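Local coordinates for snrnp sm-like protein (Pyrococcus abyssi, PDB 1H64) that assembles into a heptameric Sm core ring that binds RNA, in a manner sharing features with the eukaryotic snRNP core, at the interface of chains A and B. Coordinates in Å, arbitrary orientation; residue numbers count along the deposited sequence, not the author numbering. Chains: chain A/B, Snrnp sm-like protein.

Contact 1: the interface of chains A and B. Residues chain A 5, 38, 64, 67-68; chain B 39, 61-63, 66.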
loop_
_atom_site.group_PDB
_atom_site.type_symbol
_atom_site.label_atom_id
_atom_site.label_comp_id
_atom_site.label_asym_id
_atom_site.label_seq_id
_atom_site.Cartn_x
_atom_site.Cartn_y
_atom_site.Cartn_z
ATOM N N PRO A 5 15.983 15.894 3.536
ATOM C CA PRO A 5 15.190 15.793 2.310
ATOM C C PRO A 5 14.477 17.080 1.918
ATOM O O PRO A 5 14.618 17.567 0.793
ATOM C CB PRO A 5 14.225 14.658 2.637
ATOM C CG PRO A 5 15.109 13.727 3.435
ATOM C CD PRO A 5 15.816 14.687 4.377
ATOM N N LEU A 38 5.955 15.666 -0.063
ATOM C CA LEU A 38 6.838 15.553 -1.215
ATOM C C LEU A 38 6.059 15.498 -2.531
ATOM O O LEU A 38 6.528 14.934 -3.532
ATOM C CB LEU A 38 7.787 14.364 -1.100
ATOM C CG LEU A 38 8.820 14.459 0.036
ATOM C CD1 LEU A 38 9.715 13.238 0.004
ATOM C CD2 LEU A 38 9.649 15.731 -0.099
ATOM N N GLY A 64 3.714 12.704 -4.425
ATOM C CA GLY A 64 4.890 12.071 -3.840
ATOM C C GLY A 64 4.860 10.566 -3.581
ATOM O O GLY A 64 5.907 9.911 -3.586
ATOM N N VAL A 67 6.730 8.644 -6.072
ATOM C CA VAL A 67 8.133 8.996 -6.283
ATOM C C VAL A 67 9.170 8.116 -5.607
ATOM O O VAL A 67 9.051 7.796 -4.420
ATOM C CB VAL A 67 8.394 10.491 -5.869
ATOM C CG1 VAL A 67 9.865 10.847 -6.073
ATOM C CG2 VAL A 67 7.545 11.444 -6.728
ATOM N N LEU A 68 10.179 7.706 -6.377
ATOM C CA LEU A 68 11.282 6.907 -5.847
ATOM C C LEU A 68 12.360 7.881 -5.360
ATOM O O LEU A 68 12.883 7.764 -4.243
ATOM C CB LEU A 68 11.883 6.010 -6.939
ATOM C CG LEU A 68 13.162 5.261 -6.543
ATOM C CD1 LEU A 68 12.827 4.184 -5.524
ATOM C CD2 LEU A 68 13.820 4.624 -7.779
ATOM N N ASN B 39 13.510 8.937 4.722
ATOM C CA ASN B 39 13.763 9.485 3.391
ATOM C C ASN B 39 15.225 9.881 3.622
ATOM O O ASN B 39 15.589 10.335 4.728
ATOM C CB ASN B 39 12.933 10.748 3.120
ATOM C CG ASN B 39 11.439 10.462 3.018
ATOM O OD1 ASN B 39 11.026 9.486 2.390
ATOM N ND2 ASN B 39 10.628 11.318 3.626
ATOM N N VAL B 61 17.529 12.736 -3.506
ATOM C CA VAL B 61 16.671 12.518 -2.339
ATOM C C VAL B 61 15.899 11.247 -2.661
ATOM O O VAL B 61 15.202 11.198 -3.680
ATOM C CB VAL B 61 15.688 13.681 -2.163
ATOM C CG1 VAL B 61 14.808 13.455 -0.918
ATOM C CG2 VAL B 61 16.457 14.988 -2.061
ATOM N N ILE B 62 16.043 10.222 -1.823
ATOM C CA ILE B 62 15.335 8.965 -2.033
ATOM C C ILE B 62 14.266 8.762 -0.937
ATOM O O ILE B 62 14.545 8.908 0.259
ATOM C CB ILE B 62 16.289 7.756 -2.005
ATOM C CG1 ILE B 62 16.732 7.485 -0.587
ATOM C CG2 ILE B 62 17.523 8.015 -2.885
ATOM C CD1 ILE B 62 17.024 6.022 -0.320
ATOM N N ARG B 63 13.047 8.429 -1.341
ATOM C CA ARG B 63 11.958 8.252 -0.363
ATOM C C ARG B 63 12.049 6.914 0.351
ATOM O O ARG B 63 12.194 5.860 -0.277
ATOM C CB ARG B 63 10.607 8.413 -1.056
ATOM C CG ARG B 63 10.312 9.858 -1.420
ATOM C CD ARG B 63 8.928 10.033 -2.018
ATOM N NE ARG B 63 7.867 9.597 -1.106
ATOM C CZ ARG B 63 7.230 8.429 -1.198
ATOM N NH1 ARG B 63 7.536 7.553 -2.164
ATOM N NH2 ARG B 63 6.277 8.139 -0.327
ATOM N N ASN B 66 10.247 3.278 -0.390
ATOM C CA ASN B 66 10.732 2.318 -1.377
ATOM C C ASN B 66 11.953 1.557 -0.858
ATOM O O ASN B 66 12.465 0.667 -1.518
ATOM C CB ASN B 66 11.156 3.050 -2.657
ATOM C CG ASN B 66 10.110 4.028 -3.164
ATOM O OD1 ASN B 66 9.083 3.631 -3.699
ATOM N ND2 ASN B 66 10.375 5.318 -2.996
#
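B:Arg63 lays its side chain across chain A, between A:Leu38 and the carbonyls of A:Gly64 and A:Val67. Its backbone N donates to A:Leu68 O at 3.0 Å, and its CB lies near the oxygens of A:Val67 and A:Leu68. B:Arg63 CG then passes methyl CD1 of A:Leu38 at 3.7 Å, the two side chains running in opposite directions. A bend at the third torsion (chi3 59°) turns the chain at CD, which borders both A:Val67 O and A:Gly64 O, with A:Val67 CB beyond. NE and CZ pass under A:Gly64 O, which sits over one guanidinium face, toward the rim, without a hydrogen bond. At the tip, B:Arg63 NH1 donates to A:Val67 O at 2.7 Å, nearly in the guanidinium plane. A:Val67 O also accepts from the amide ND2 of B:Asn66 (3.1 Å), so two donors grip it. Arginine joins an aliphatic stem to a flat, positive tip; an alanine here would probably take away one donor of A:Val67 O and open a gap beside A:Leu38. B:Asn66 lays its CB against A:Leu68 CD1, 3.5 Å away. Farther along, the compact ring of A:Pro5, opening helix 5-11, rests CG on B:Asn39 CB and CB on B:Val61 CG1. In the Sm fold, B:Arg63 and B:Asn66 belong to the second Sm signature (IRGDNV), and A:Leu38 and B:Asn39 to the loop of the first; such loops contact RNA in this family, so the site may help shape RNA binding.

Contact 2: the interface of chains A and B. Residues chain A 18, 20, 68-69, 71; chain B 27, 47, 55, 57, 60.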
loop_
_atom_site.group_PDB
_atom_site.type_symbol
_atom_site.label_atom_id
_atom_site.label_comp_id
_atom_site.label_asym_id
_atom_site.label_seq_id
_atom_site.Cartn_x
_atom_site.Cartn_y
_atom_site.Cartn_z
ATOM N N LEU A 18 15.049 16.231 -11.665
ATOM C CA LEU A 18 14.673 14.940 -12.223
ATOM C C LEU A 18 13.793 14.238 -11.167
ATOM O O LEU A 18 14.202 14.117 -10.010
ATOM C CB LEU A 18 15.934 14.112 -12.466
ATOM C CG LEU A 18 15.809 12.670 -12.970
ATOM C CD1 LEU A 18 15.025 12.642 -14.273
ATOM C CD2 LEU A 18 17.204 12.081 -13.180
ATOM N N ILE A 20 12.242 10.736 -10.405
ATOM C CA ILE A 20 12.255 9.322 -10.758
ATOM C C ILE A 20 11.068 8.594 -10.125
ATOM O O ILE A 20 10.874 8.632 -8.901
ATOM C CB ILE A 20 13.555 8.648 -10.283
ATOM C CG1 ILE A 20 14.767 9.408 -10.827
ATOM C CG2 ILE A 20 13.600 7.202 -10.752
ATOM C CD1 ILE A 20 16.101 8.845 -10.353
ATOM N N LEU A 68 10.179 7.706 -6.377
ATOM C CA LEU A 68 11.282 6.907 -5.847
ATOM C C LEU A 68 12.360 7.881 -5.360
ATOM O O LEU A 68 12.883 7.764 -4.243
ATOM C CB LEU A 68 11.883 6.010 -6.939
ATOM C CG LEU A 68 13.162 5.261 -6.543
ATOM C CD1 LEU A 68 12.827 4.184 -5.524
ATOM C CD2 LEU A 68 13.820 4.624 -7.779
ATOM N N ALA A 69 12.684 8.855 -6.204
ATOM C CA ALA A 69 13.718 9.819 -5.844
ATOM C C ALA A 69 13.609 11.092 -6.654
ATOM O O ALA A 69 12.944 11.121 -7.696
ATOM C CB ALA A 69 15.095 9.180 -6.033
ATOM N N SER A 71 16.208 14.379 -7.956
ATOM C CA SER A 71 17.585 14.845 -8.052
ATOM C C SER A 71 17.693 16.210 -8.713
ATOM O O SER A 71 17.197 16.410 -9.828
ATOM C CB SER A 71 18.427 13.858 -8.860
ATOM O OG SER A 71 19.768 14.322 -8.975
ATOM N N PHE B 27 21.237 2.048 -4.403
ATOM C CA PHE B 27 21.935 3.316 -4.548
ATOM C C PHE B 27 23.119 3.226 -3.592
ATOM O O PHE B 27 23.025 2.599 -2.534
ATOM C CB PHE B 27 21.079 4.504 -4.120
ATOM C CG PHE B 27 20.101 4.971 -5.151
ATOM C CD1 PHE B 27 18.755 4.618 -5.063
ATOM C CD2 PHE B 27 20.513 5.802 -6.188
ATOM C CE1 PHE B 27 17.828 5.095 -6.000
ATOM C CE2 PHE B 27 19.601 6.281 -7.123
ATOM C CZ PHE B 27 18.256 5.930 -7.031
ATOM N N MET B 47 23.431 4.786 -9.115
ATOM C CA MET B 47 22.319 3.849 -9.110
ATOM C C MET B 47 22.888 2.565 -9.676
ATOM O O MET B 47 23.468 2.553 -10.781
ATOM C CB MET B 47 21.164 4.308 -9.985
ATOM C CG MET B 47 20.058 3.256 -10.061
ATOM S SD MET B 47 18.779 3.688 -11.214
ATOM C CE MET B 47 18.072 5.115 -10.403
ATOM N N LYS B 55 23.677 4.777 -13.551
ATOM C CA LYS B 55 23.500 6.221 -13.524
ATOM C C LYS B 55 24.204 6.841 -12.324
ATOM O O LYS B 55 24.453 6.167 -11.320
ATOM C CB LYS B 55 22.016 6.581 -13.504
ATOM C CG LYS B 55 21.743 7.981 -14.027
ATOM C CD LYS B 55 20.276 8.181 -14.369
ATOM C CE LYS B 55 20.063 9.508 -15.085
ATOM N NZ LYS B 55 20.673 10.647 -14.340
ATOM N N TYR B 57 24.508 10.571 -9.849
ATOM C CA TYR B 57 23.825 11.805 -9.484
ATOM C C TYR B 57 24.679 12.593 -8.509
ATOM O O TYR B 57 25.315 12.012 -7.633
ATOM C CB TYR B 57 22.474 11.505 -8.808
ATOM C CG TYR B 57 21.562 10.552 -9.546
ATOM C CD1 TYR B 57 21.627 9.180 -9.315
ATOM C CD2 TYR B 57 20.633 11.021 -10.470
ATOM C CE1 TYR B 57 20.788 8.294 -9.985
ATOM C CE2 TYR B 57 19.786 10.139 -11.154
ATOM C CZ TYR B 57 19.875 8.778 -10.902
ATOM O OH TYR B 57 19.061 7.901 -11.587
ATOM N N ILE B 60 20.907 13.343 -4.482
ATOM C CA ILE B 60 19.617 12.716 -4.732
ATOM C C ILE B 60 18.825 12.468 -3.448
ATOM O O ILE B 60 19.379 12.058 -2.442
ATOM C CB ILE B 60 19.805 11.388 -5.478
ATOM C CG1 ILE B 60 18.448 10.775 -5.823
ATOM C CG2 ILE B 60 20.687 10.446 -4.660
ATOM C CD1 ILE B 60 18.533 9.772 -6.959
#
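Strands 16-21 and 69-72 of chain A, with A:Leu68 just ahead of the second, face chain B residues from strands 25-34, 45-49, 52-57 and 60-62. The contact is apolar, and B:Tyr57 is its hub. With CG anti to its carbonyl carbon (chi1 -51°), the phenol extends toward chain A. Methyl CD2 of A:Leu18 meets the ring at its edge, in plane, 3.8 Å from B:Tyr57 CE2, and the two side chains cross at about a right angle. A:Ile20 comes tip to tip instead, its CD1 3.3 Å from the phenol oxygen, B:Tyr57 OH. A:Ser71 borders the CD2 corner with both CB and OG, A:Ser71 OG lying 3.7 Å from B:Tyr57 CD2; so small a residue lets the ring come close to the strand. Within chain B, CD1 of B:Ile60 sits over the centre of one face of the B:Tyr57 ring and probably helps hold the phenol in its orientation. B:Ile60 CD1 also touches A:Ala69 CB at 3.6 Å, where the short alanine gives the longer isoleucine room to approach. Looser contacts follow: B:Phe27, whose edge meets B:Tyr57 CE1, faces A:Leu68 CD2, and the methyl CE of B:Met47 is 4.2 Å from A:Ile20 CD1. B:Lys55 meets A:Leu18 tip to tip, its NZ near CD2, on the side of the tyrosine ring away from B:Ile60. Aliphatic and small side chains fitted around the tyrosine make a greasy seam that helps hold neighbouring subunits together in the heptamer.

Contact 1 and contact 2 are adjoining stretches of one subunit boundary, the centres of their C-alpha atoms about 9 Å apart. A:Leu68 belongs to both, turning one methyl to each, and B strand 60-62 also runs through the two. Contact 1 mixes directional hydrogen bonds with apolar touches and would probably set the register of the neighbours, while contact 2 extends the boundary with apolar contacts. Because the interface is not an exact two-fold, each chain offers different surfaces to its two neighbours. Repetition of this head-to-tail pairing closes the seven copies into the ring that is the biological unit.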